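Local coordinates for protein PTS-dependent dihydroxyacetone kinase, ADP-binding subunit dhaL (Lactococcus lactis subsp. lactis, PDB 3CR3) that serves as the ADP-binding subunit of dihydroxyacetone kinase, accepting a phosphoryl group from DhaM to form DhaL-ATP and passing it to dihydroxyacetone bound to DhaK, at residues A[16-21]-A[39-44]; A[81-86]-A[177-182]; A[115-120]-A[157-162]; A[129-134]-A[182-187]. All coordinates share one frame; numbering follows the deposited sequence.

Interaction 1: A[16-21]-A[39-44]. With ADP (adenosine-5'-diphosphate), chain G.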
# COMPACT_ATOMS: atom_id res chain seq x y z
N GLU A 16 37.49 -7.53 -2.27
CA GLU A 16 38.00 -8.54 -1.33
C GLU A 16 37.47 -8.33 0.10
O GLU A 16 37.04 -9.28 0.73
CB GLU A 16 39.53 -8.57 -1.32
CG GLU A 16 40.17 -9.28 -2.50
CD GLU A 16 41.66 -9.00 -2.62
OE1 GLU A 16 42.33 -8.74 -1.58
OE2 GLU A 16 42.18 -9.04 -3.77
N LYS A 17 37.51 -7.10 0.59
CA LYS A 17 36.94 -6.77 1.90
C LYS A 17 35.44 -7.06 1.94
O LYS A 17 34.92 -7.51 2.96
CB LYS A 17 37.16 -5.30 2.22
CG LYS A 17 38.59 -4.94 2.57
CD LYS A 17 38.93 -5.37 3.98
CE LYS A 17 40.26 -4.81 4.42
NZ LYS A 17 40.46 -5.02 5.90
N ILE A 18 34.77 -6.79 0.83
CA ILE A 18 33.33 -6.98 0.70
C ILE A 18 32.96 -8.47 0.74
O ILE A 18 32.09 -8.88 1.51
CB ILE A 18 32.76 -6.32 -0.59
CG1 ILE A 18 32.71 -4.79 -0.46
CG2 ILE A 18 31.40 -6.89 -0.95
CD1 ILE A 18 31.83 -4.27 0.67
N GLN A 19 33.64 -9.28 -0.07
CA GLN A 19 33.44 -10.74 -0.08
C GLN A 19 33.79 -11.38 1.26
O GLN A 19 33.06 -12.24 1.73
CB GLN A 19 34.29 -11.40 -1.19
CG GLN A 19 34.04 -10.86 -2.59
CD GLN A 19 32.61 -11.00 -3.05
OE1 GLN A 19 31.88 -11.88 -2.59
NE2 GLN A 19 32.19 -10.14 -3.97
N GLU A 20 34.89 -10.94 1.86
CA GLU A 20 35.32 -11.46 3.16
C GLU A 20 34.29 -11.20 4.26
O GLU A 20 33.98 -12.08 5.06
CB GLU A 20 36.68 -10.87 3.57
CG GLU A 20 37.89 -11.45 2.80
CD GLU A 20 39.23 -10.84 3.20
OE1 GLU A 20 39.23 -9.81 3.93
OE2 GLU A 20 40.28 -11.38 2.79
N ASN A 21 33.76 -9.97 4.28
CA ASN A 21 32.86 -9.53 5.34
C ASN A 21 31.38 -9.49 4.98
O ASN A 21 30.62 -8.79 5.66
CB ASN A 21 33.30 -8.15 5.83
CG ASN A 21 34.69 -8.15 6.36
OD1 ASN A 21 34.94 -8.68 7.43
ND2 ASN A 21 35.62 -7.54 5.62
N ALA A 39 25.14 -9.32 1.06
CA ALA A 39 24.73 -10.01 -0.17
C ALA A 39 24.67 -9.06 -1.38
O ALA A 39 25.21 -9.37 -2.43
CB ALA A 39 23.38 -10.67 0.04
N ASN A 40 23.99 -7.91 -1.19
CA ASN A 40 23.84 -6.85 -2.19
C ASN A 40 25.20 -6.37 -2.73
O ASN A 40 25.43 -6.35 -3.95
CB ASN A 40 23.13 -5.63 -1.58
CG ASN A 40 21.59 -5.77 -1.52
OD1 ASN A 40 21.00 -6.68 -2.10
ND2 ASN A 40 20.94 -4.82 -0.84
N MSE A 41 26.07 -5.97 -1.81
CA MSE A 41 27.41 -5.49 -2.13
C MSE A 41 28.32 -6.57 -2.73
O MSE A 41 29.16 -6.25 -3.59
CB MSE A 41 28.07 -4.86 -0.91
CG MSE A 41 27.37 -3.57 -0.40
SE MSE A 41 27.22 -2.15 -1.75
CE MSE A 41 29.14 -1.75 -1.86
N ALA A 42 28.19 -7.81 -2.27
CA ALA A 42 28.99 -8.93 -2.79
C ALA A 42 28.70 -9.18 -4.25
O ALA A 42 29.63 -9.30 -5.06
CB ALA A 42 28.80 -10.19 -1.98
N ARG A 43 27.41 -9.24 -4.57
CA ARG A 43 26.92 -9.35 -5.95
C ARG A 43 27.43 -8.19 -6.81
O ARG A 43 28.06 -8.39 -7.85
CB ARG A 43 25.39 -9.35 -5.92
CG ARG A 43 24.68 -9.43 -7.26
CD ARG A 43 23.19 -9.74 -7.05
NE ARG A 43 22.98 -10.91 -6.18
CZ ARG A 43 22.41 -10.88 -4.97
NH1 ARG A 43 21.95 -9.75 -4.45
NH2 ARG A 43 22.29 -12.02 -4.27
N GLY A 44 27.17 -6.97 -6.35
CA GLY A 44 27.52 -5.78 -7.10
C GLY A 44 29.00 -5.66 -7.38
O GLY A 44 29.40 -5.27 -8.48
PB ADP G . 18.23 -1.57 1.48
O1B ADP G . 18.08 -3.04 1.72
O2B ADP G . 17.39 -1.08 0.34
O3B ADP G . 18.08 -0.72 2.74
PA ADP G . 21.09 -2.02 1.61
O1A ADP G . 20.77 -2.91 2.76
O2A ADP G . 21.92 -2.62 0.49
O3A ADP G . 19.75 -1.36 0.97
O5' ADP G . 21.85 -0.70 2.14
C5' ADP G . 21.49 -0.10 3.39
C4' ADP G . 22.36 1.11 3.59
O4' ADP G . 22.07 2.14 2.63
C3' ADP G . 22.18 1.76 4.95
O3' ADP G . 23.03 1.11 5.89
C2' ADP G . 22.57 3.22 4.70
O2' ADP G . 23.95 3.48 4.96
C1' ADP G . 22.37 3.41 3.20
N9 ADP G . 21.21 4.29 2.96
C8 ADP G . 19.92 3.89 2.97
N7 ADP G . 19.11 4.92 2.72
C5 ADP G . 19.88 6.01 2.56
C6 ADP G . 19.65 7.44 2.28
N6 ADP G . 18.38 7.87 2.10
N1 ADP G . 20.72 8.25 2.18
C2 ADP G . 21.98 7.81 2.34
N3 ADP G . 22.26 6.53 2.60
C4 ADP G . 21.27 5.60 2.73
O HOH W 1 29.87 -12.61 -4.43
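Q19 reaches from helix 4-20 to the backbone of A42 on helix 37-54. Its CB lies beside the gap, and the bend at chi2 (-59°) swings the amide across it. CD comes to 4.0 Å from A42 O, and OE1 lies against the A42 methyl, 3.6 Å from its CB. At the tip, NE2 donates to A42 O over 2.9 Å. That carbonyl lies close to the amide plane of Q19, whereas NE2 stands tilted out of the carbonyl plane. N15 OD1 is a second partner for NE2, and a water donates to OE1 at 2.8 Å, so both ends of the amide are held. A42 O also has the hydroxyl of S46 as a partner.

Beside this polar clasp, I18 supplies the apolar part. Its beta-branch CG2, anti to the backbone N, is what reaches the M41 and A42 backbone, 3.5 Å from M41 O, and it also meets the CB of M41, here a selenomethionine. The small A42 suits the close approach of segments 16-20 and 39-44, whose axes come to 8.8 Å at 138° between their directions. N40, one residue before M41, turns to the nucleotide instead, and its ND2 donates to O2A of ADP over 2.8 Å. Roughly antiparallel helices packed side by side, one of them offering an asparagine to the alpha-phosphate of ADP, are typical of the up-and-down helical barrel of the DhaL family.

Interaction 2: A[81-86]-A[177-182]. With ADP (adenosine-5'-diphosphate), chain G.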
# COMPACT_ATOMS: atom_id res chain seq x y z
N PRO A 81 21.51 2.70 -6.12
CA PRO A 81 21.43 4.12 -6.47
C PRO A 81 22.45 5.00 -5.74
O PRO A 81 22.93 5.99 -6.31
CB PRO A 81 20.01 4.53 -6.06
CG PRO A 81 19.26 3.28 -5.83
CD PRO A 81 20.20 2.13 -5.76
N LEU A 82 22.79 4.65 -4.50
CA LEU A 82 23.71 5.49 -3.71
C LEU A 82 25.18 5.41 -4.13
O LEU A 82 25.79 6.42 -4.47
CB LEU A 82 23.56 5.19 -2.20
CG LEU A 82 22.20 5.54 -1.59
CD1 LEU A 82 22.08 4.83 -0.25
CD2 LEU A 82 22.01 7.03 -1.44
N TYR A 83 25.75 4.21 -4.08
CA TYR A 83 27.11 4.00 -4.57
C TYR A 83 27.23 4.31 -6.07
O TYR A 83 28.24 4.87 -6.51
CB TYR A 83 27.59 2.57 -4.30
CG TYR A 83 28.06 2.32 -2.89
CD1 TYR A 83 29.23 2.92 -2.41
CD2 TYR A 83 27.35 1.48 -2.03
CE1 TYR A 83 29.68 2.69 -1.12
CE2 TYR A 83 27.78 1.25 -0.72
CZ TYR A 83 28.94 1.87 -0.27
OH TYR A 83 29.39 1.68 1.00
N GLY A 84 26.20 3.92 -6.82
CA GLY A 84 26.12 4.16 -8.28
C GLY A 84 26.21 5.64 -8.61
O GLY A 84 26.96 6.04 -9.50
N SER A 85 25.44 6.46 -7.89
CA SER A 85 25.48 7.90 -8.10
C SER A 85 26.80 8.50 -7.57
O SER A 85 27.32 9.44 -8.15
CB SER A 85 24.27 8.58 -7.46
OG SER A 85 23.07 8.11 -8.06
N ALA A 86 27.32 7.95 -6.48
CA ALA A 86 28.63 8.37 -5.98
C ALA A 86 29.66 8.16 -7.09
O ALA A 86 30.34 9.08 -7.49
CB ALA A 86 29.03 7.60 -4.70
N THR A 177 27.49 2.34 6.39
CA THR A 177 28.64 3.01 7.01
C THR A 177 29.84 2.06 7.04
O THR A 177 30.96 2.47 6.72
CB THR A 177 28.29 3.55 8.41
OG1 THR A 177 27.20 4.47 8.31
CG2 THR A 177 29.48 4.27 9.05
N GLN A 178 29.60 0.81 7.42
CA GLN A 178 30.64 -0.21 7.43
C GLN A 178 31.17 -0.52 6.04
O GLN A 178 32.38 -0.63 5.84
CB GLN A 178 30.16 -1.51 8.10
CG GLN A 178 31.21 -2.60 8.18
CD GLN A 178 32.41 -2.23 9.02
OE1 GLN A 178 33.41 -1.69 8.51
NE2 GLN A 178 32.32 -2.49 10.31
N SER A 179 30.28 -0.70 5.07
CA SER A 179 30.76 -1.00 3.73
C SER A 179 31.55 0.22 3.21
O SER A 179 32.58 0.07 2.59
CB SER A 179 29.62 -1.44 2.80
OG SER A 179 28.66 -0.40 2.65
N SER A 180 31.11 1.44 3.53
CA SER A 180 31.90 2.62 3.14
C SER A 180 33.27 2.71 3.81
O SER A 180 34.21 3.22 3.21
CB SER A 180 31.12 3.93 3.30
OG SER A 180 30.11 4.06 2.31
N ALA A 181 33.39 2.20 5.04
CA ALA A 181 34.68 2.13 5.73
C ALA A 181 35.67 1.24 4.98
O ALA A 181 36.85 1.61 4.78
CB ALA A 181 34.50 1.65 7.20
N TYR A 182 35.19 0.08 4.53
CA TYR A 182 36.01 -0.83 3.72
C TYR A 182 36.48 -0.13 2.45
O TYR A 182 37.61 -0.32 2.01
CB TYR A 182 35.21 -2.09 3.31
CG TYR A 182 34.70 -2.97 4.45
CD1 TYR A 182 35.41 -3.10 5.66
CD2 TYR A 182 33.52 -3.69 4.29
CE1 TYR A 182 34.92 -3.94 6.70
CE2 TYR A 182 33.03 -4.52 5.29
CZ TYR A 182 33.71 -4.64 6.49
OH TYR A 182 33.19 -5.46 7.46
PB ADP G . 18.23 -1.57 1.48
O1B ADP G . 18.08 -3.04 1.72
O2B ADP G . 17.39 -1.08 0.34
O3B ADP G . 18.08 -0.72 2.74
PA ADP G . 21.09 -2.02 1.61
O1A ADP G . 20.77 -2.91 2.76
O2A ADP G . 21.92 -2.62 0.49
O3A ADP G . 19.75 -1.36 0.97
O5' ADP G . 21.85 -0.70 2.14
C5' ADP G . 21.49 -0.10 3.39
C4' ADP G . 22.36 1.11 3.59
O4' ADP G . 22.07 2.14 2.63
C3' ADP G . 22.18 1.76 4.95
O3' ADP G . 23.03 1.11 5.89
C2' ADP G . 22.57 3.22 4.70
O2' ADP G . 23.95 3.48 4.96
C1' ADP G . 22.37 3.41 3.20
N9 ADP G . 21.21 4.29 2.96
C8 ADP G . 19.92 3.89 2.97
N7 ADP G . 19.11 4.92 2.72
C5 ADP G . 19.88 6.01 2.56
C6 ADP G . 19.65 7.44 2.28
N6 ADP G . 18.38 7.87 2.10
N1 ADP G . 20.72 8.25 2.18
C2 ADP G . 21.98 7.81 2.34
N3 ADP G . 22.26 6.53 2.60
C4 ADP G . 21.27 5.60 2.73
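The phenol oxygen of Y83 is gripped by two serines in succession on helix 175-191. Its OH stands 2.8 Å from S179 OG and equally 2.8 Å from S180 OG, both hydrogen bonds in which either partner could be the donor. S179 OG lies at the ring edge, near its plane, and S180 OG comes in obliquely. The backbones are far apart, the CA atoms of Y83 and S180 being 9.2 Å from each other, so only a long side chain with a polar tip can span the distance. S179 reaches the tyrosine because chi1 of 62° places its OG between the backbone N and the carbonyl carbon.

Each serine has further partners: S179 OG bonds to H37 NE2, while the indole N-H of W128 meets S180 OG. A phenylalanine in place of Y83 would probably leave S179 and S180 without the hydroxyl that joins them to helix 79-94.

From the preceding position, L82 lays CD1 over a face of the adenine, 3.2 Å from C4 of ADP, a tight apolar fit. H37 also bonds ADP through ND1. S179 is thus a second-shell residue behind H37, and Y83, one step further out, probably helps to fix the S179 hydroxyl.

Interaction 3: A[115-120]-A[157-162]. With ADP (adenosine-5'-diphosphate), chain G.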
# COMPACT_ATOMS: atom_id res chain seq x y z
N GLY A 115 19.88 10.41 -1.87
CA GLY A 115 19.13 9.93 -0.72
C GLY A 115 18.67 11.04 0.21
O GLY A 115 17.91 10.77 1.13
N LYS A 116 19.13 12.28 -0.01
CA LYS A 116 18.72 13.46 0.80
C LYS A 116 19.09 13.39 2.29
O LYS A 116 18.44 14.03 3.12
CB LYS A 116 17.21 13.76 0.63
CG LYS A 116 16.87 14.62 -0.59
CD LYS A 116 16.91 13.83 -1.88
CE LYS A 116 16.50 14.68 -3.08
NZ LYS A 116 16.76 13.95 -4.34
N ALA A 117 20.14 12.66 2.62
CA ALA A 117 20.54 12.50 4.01
C ALA A 117 21.49 13.62 4.43
O ALA A 117 22.37 14.03 3.68
CB ALA A 117 21.20 11.12 4.25
N GLN A 118 21.27 14.12 5.64
CA GLN A 118 22.18 15.06 6.26
C GLN A 118 23.19 14.26 7.07
O GLN A 118 22.96 13.10 7.38
CB GLN A 118 21.41 16.01 7.18
CG GLN A 118 20.52 17.00 6.44
CD GLN A 118 19.54 17.68 7.38
OE1 GLN A 118 18.34 17.44 7.32
NE2 GLN A 118 20.06 18.52 8.27
N VAL A 119 24.32 14.88 7.40
CA VAL A 119 25.28 14.25 8.29
C VAL A 119 24.63 14.04 9.66
O VAL A 119 23.93 14.93 10.17
CB VAL A 119 26.57 15.09 8.40
CG1 VAL A 119 27.61 14.39 9.29
CG2 VAL A 119 27.15 15.37 7.02
N GLY A 120 24.85 12.86 10.24
CA GLY A 120 24.30 12.50 11.56
C GLY A 120 23.03 11.70 11.51
O GLY A 120 22.43 11.39 12.55
N ALA A 157 18.41 6.32 13.59
CA ALA A 157 18.25 6.25 12.14
C ALA A 157 17.07 7.09 11.69
O ALA A 157 15.95 6.92 12.16
CB ALA A 157 18.04 4.79 11.71
N THR A 158 17.31 8.02 10.78
CA THR A 158 16.22 8.83 10.27
C THR A 158 16.03 8.73 8.75
O THR A 158 15.23 9.46 8.17
CB THR A 158 16.30 10.29 10.77
OG1 THR A 158 17.60 10.83 10.49
CG2 THR A 158 16.04 10.34 12.28
N LYS A 159 16.74 7.77 8.15
CA LYS A 159 16.72 7.54 6.71
C LYS A 159 16.79 6.06 6.38
O LYS A 159 17.44 5.27 7.08
CB LYS A 159 17.90 8.28 6.03
CG LYS A 159 17.77 9.82 6.00
CD LYS A 159 16.91 10.29 4.83
CE LYS A 159 16.41 11.68 5.07
NZ LYS A 159 15.51 12.11 3.96
N GLY A 160 16.13 5.68 5.30
CA GLY A 160 16.20 4.29 4.82
C GLY A 160 15.34 3.35 5.65
O GLY A 160 14.52 3.79 6.46
N ARG A 161 15.55 2.05 5.46
CA ARG A 161 14.78 1.04 6.17
C ARG A 161 14.94 1.11 7.69
O ARG A 161 13.98 0.84 8.43
CB ARG A 161 15.15 -0.34 5.67
CG ARG A 161 14.55 -0.64 4.29
CD ARG A 161 14.88 -2.05 3.90
NE ARG A 161 14.35 -2.39 2.58
CZ ARG A 161 13.37 -3.27 2.37
NH1 ARG A 161 12.79 -3.88 3.40
NH2 ARG A 161 12.98 -3.53 1.12
N ALA A 162 16.16 1.45 8.13
CA ALA A 162 16.50 1.58 9.54
C ALA A 162 15.63 2.57 10.30
O ALA A 162 15.37 2.39 11.50
CB ALA A 162 17.98 1.99 9.69
PB ADP G . 18.23 -1.57 1.48
O1B ADP G . 18.08 -3.04 1.72
O2B ADP G . 17.39 -1.08 0.34
O3B ADP G . 18.08 -0.72 2.74
PA ADP G . 21.09 -2.02 1.61
O1A ADP G . 20.77 -2.91 2.76
O2A ADP G . 21.92 -2.62 0.49
O3A ADP G . 19.75 -1.36 0.97
O5' ADP G . 21.85 -0.70 2.14
C5' ADP G . 21.49 -0.10 3.39
C4' ADP G . 22.36 1.11 3.59
O4' ADP G . 22.07 2.14 2.63
C3' ADP G . 22.18 1.76 4.95
O3' ADP G . 23.03 1.11 5.89
C2' ADP G . 22.57 3.22 4.70
O2' ADP G . 23.95 3.48 4.96
C1' ADP G . 22.37 3.41 3.20
N9 ADP G . 21.21 4.29 2.96
C8 ADP G . 19.92 3.89 2.97
N7 ADP G . 19.11 4.92 2.72
C5 ADP G . 19.88 6.01 2.56
C6 ADP G . 19.65 7.44 2.28
N6 ADP G . 18.38 7.87 2.10
N1 ADP G . 20.72 8.25 2.18
C2 ADP G . 21.98 7.81 2.34
N3 ADP G . 22.26 6.53 2.60
C4 ADP G . 21.27 5.60 2.73
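Apolar contact comes first: the alkyl chain of K159 lies alongside the loop 115-120, its CG 4.1 Å from the CB methyl of A117. A bend at chi2 (-83°) turns the chain along this loop, and its CD methylene rests in van der Waals contact on G115 O, at 3.9 Å. K159 CB stands over the amino nitrogen N6 of ADP, and the chain then runs outward past it. The A117 methyl (CB) approaches N1 of the base obliquely, above its plane, at 3.6 Å.

The one hydrogen bond here is to the nucleotide: G115 O accepts from N6 of ADP, nearly straight (3.1 Å, 171°), which reads the adenine amino group. K159 NZ comes within 3.6 Å of K116 O without forming a hydrogen bond.

Closeness to the base suits glycine at 115 and 160, where a CB would collide with N1 and N7 respectively; positive phi favours it at G160 as well. Farther along, the extended R161 brings CD within 3.7 Å of O3B of ADP, consistent with its inferred part in nucleotide binding.

Both segments are loops: 115-120 links helix 100-115 to helix 125-136, with A117 resting on V125, and 157-162 belongs to the long connection between helices 142-151 and 175-191.

Interaction 4: A[129-134]-A[182-187]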
# COMPACT_ATOMS: atom_id res chain seq x y z
N SER A 129 31.44 12.02 4.76
CA SER A 129 31.71 13.38 5.26
C SER A 129 32.90 13.42 6.20
O SER A 129 33.78 14.28 6.06
CB SER A 129 30.49 13.94 5.98
OG SER A 129 30.75 15.25 6.46
N ALA A 130 32.93 12.50 7.17
CA ALA A 130 34.04 12.43 8.14
C ALA A 130 35.38 12.16 7.43
O ALA A 130 36.41 12.73 7.79
CB ALA A 130 33.76 11.36 9.22
N PHE A 131 35.34 11.29 6.42
CA PHE A 131 36.56 10.93 5.69
C PHE A 131 37.10 12.10 4.87
O PHE A 131 38.31 12.37 4.88
CB PHE A 131 36.29 9.71 4.80
CG PHE A 131 37.45 9.28 3.97
CD1 PHE A 131 38.64 8.83 4.58
CD2 PHE A 131 37.35 9.25 2.58
CE1 PHE A 131 39.72 8.40 3.80
CE2 PHE A 131 38.43 8.80 1.79
CZ PHE A 131 39.61 8.38 2.40
N LEU A 132 36.21 12.80 4.17
CA LEU A 132 36.58 14.03 3.42
C LEU A 132 37.16 15.10 4.34
O LEU A 132 38.19 15.70 4.04
CB LEU A 132 35.38 14.61 2.66
CG LEU A 132 35.56 15.95 1.95
CD1 LEU A 132 36.54 15.83 0.77
CD2 LEU A 132 34.22 16.47 1.48
N ASN A 133 36.48 15.34 5.46
CA ASN A 133 36.97 16.31 6.44
C ASN A 133 38.40 15.97 6.85
O ASN A 133 39.27 16.83 6.88
CB ASN A 133 36.02 16.39 7.65
CG ASN A 133 34.76 17.22 7.37
OD1 ASN A 133 34.77 18.15 6.56
ND2 ASN A 133 33.67 16.90 8.07
N ASP A 134 38.65 14.68 7.11
CA ASP A 134 39.98 14.18 7.49
C ASP A 134 41.03 14.42 6.39
O ASP A 134 42.14 14.87 6.67
CB ASP A 134 39.92 12.69 7.86
CG ASP A 134 39.41 12.45 9.28
OD1 ASP A 134 39.31 13.44 10.05
OD2 ASP A 134 39.12 11.28 9.63
N TYR A 182 35.19 0.08 4.53
CA TYR A 182 36.01 -0.83 3.72
C TYR A 182 36.48 -0.13 2.45
O TYR A 182 37.61 -0.32 2.01
CB TYR A 182 35.21 -2.09 3.31
CG TYR A 182 34.70 -2.97 4.45
CD1 TYR A 182 35.41 -3.10 5.66
CD2 TYR A 182 33.52 -3.69 4.29
CE1 TYR A 182 34.92 -3.94 6.70
CE2 TYR A 182 33.03 -4.52 5.29
CZ TYR A 182 33.71 -4.64 6.49
OH TYR A 182 33.19 -5.46 7.46
N LEU A 183 35.61 0.68 1.86
CA LEU A 183 35.96 1.41 0.64
C LEU A 183 37.14 2.35 0.85
O LEU A 183 38.08 2.38 0.03
CB LEU A 183 34.74 2.20 0.13
CG LEU A 183 34.90 2.89 -1.23
CD1 LEU A 183 35.20 1.85 -2.32
CD2 LEU A 183 33.64 3.67 -1.56
N PHE A 184 37.08 3.12 1.93
CA PHE A 184 38.08 4.15 2.21
C PHE A 184 39.37 3.61 2.79
O PHE A 184 40.44 4.15 2.54
CB PHE A 184 37.51 5.22 3.15
CG PHE A 184 36.28 5.91 2.62
CD1 PHE A 184 36.12 6.10 1.24
CD2 PHE A 184 35.30 6.38 3.49
CE1 PHE A 184 34.99 6.75 0.74
CE2 PHE A 184 34.17 7.03 3.00
CZ PHE A 184 34.02 7.22 1.61
N GLU A 185 39.23 2.57 3.61
CA GLU A 185 40.37 1.86 4.17
C GLU A 185 41.26 1.26 3.06
O GLU A 185 42.48 1.40 3.10
CB GLU A 185 39.87 0.81 5.18
CG GLU A 185 40.57 -0.51 5.18
CD GLU A 185 40.03 -1.45 6.26
OE1 GLU A 185 38.85 -1.28 6.69
OE2 GLU A 185 40.80 -2.35 6.66
N THR A 186 40.65 0.62 2.07
CA THR A 186 41.39 0.11 0.91
C THR A 186 41.93 1.24 0.01
O THR A 186 43.01 1.13 -0.56
CB THR A 186 40.52 -0.83 0.07
OG1 THR A 186 39.25 -0.21 -0.19
CG2 THR A 186 40.29 -2.14 0.84
N LEU A 187 41.18 2.33 -0.10
CA LEU A 187 41.67 3.52 -0.78
C LEU A 187 42.97 4.05 -0.15
O LEU A 187 43.96 4.30 -0.85
CB LEU A 187 40.59 4.61 -0.78
CG LEU A 187 40.97 5.89 -1.55
CD1 LEU A 187 41.47 5.59 -2.98
CD2 LEU A 187 39.81 6.83 -1.58
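F131 and F184 mark where helices 125-136 and 175-191 pass nearest within these two segments, their CA atoms 7.8 Å apart. Both stretches are regular helix, and both phenylalanines direct CB into the gap, a spacing that suits two rings laid one on the other.

The rings form an offset stack, with centroids 4.2 Å apart and planes at 10°. Because of the offset, F131 CD2 sits over the centre of the F184 ring, and the closest pair is F131 CD2 with F184 CG, at 3.5 Å. F184 CB covers the middle of the other ring: it lies 3.8 Å from the F131 centroid, almost on the ring normal, a CH-pi contact. The torsions differ to allow this, F131 having CG anti to the backbone N (chi1 178°) and F184 having it anti to the carbonyl carbon. L187, one turn after F184, adds its CD2 at the F131 ring edge, 4.1 Å from CE2.

W128 meets the F184 ring edge-to-face, and L145 touches both phenylalanines. An alanine in place of F184 would keep only the CB contact and would probably open a gap between F131 and W128, leaving the F131 ring without its stacking partner. Stacked rings with L187 and L145 beside them are typical of the apolar interior of the DhaL helical barrel, here joining helices 125-136, 142-151 and 175-191.

How the interactions relate
Interactions 1, 2 and 3 all border ADP: helix 37-54 meets its alpha-phosphate, helix 79-94 one face of the adenine, and the loops 115-120 and 157-162 the amino-group end and N7 side of the base. Interaction 4 stands back, the F184 side chain about 11 Å from the nucleotide. Helix 175-191 joins interactions 2 and 4, which share Y182, and both touch interaction 1. Interaction 1 meets interaction 2 where M41 CE lies 3.5 Å from Y83 CE2, and interaction 4 through the salt bridge from K17 NZ to E185 OE2 (2.8 Å). Interactions 1 and 3, with centres about 22 Å apart, do not touch, but the nucleotide spans the gap between them.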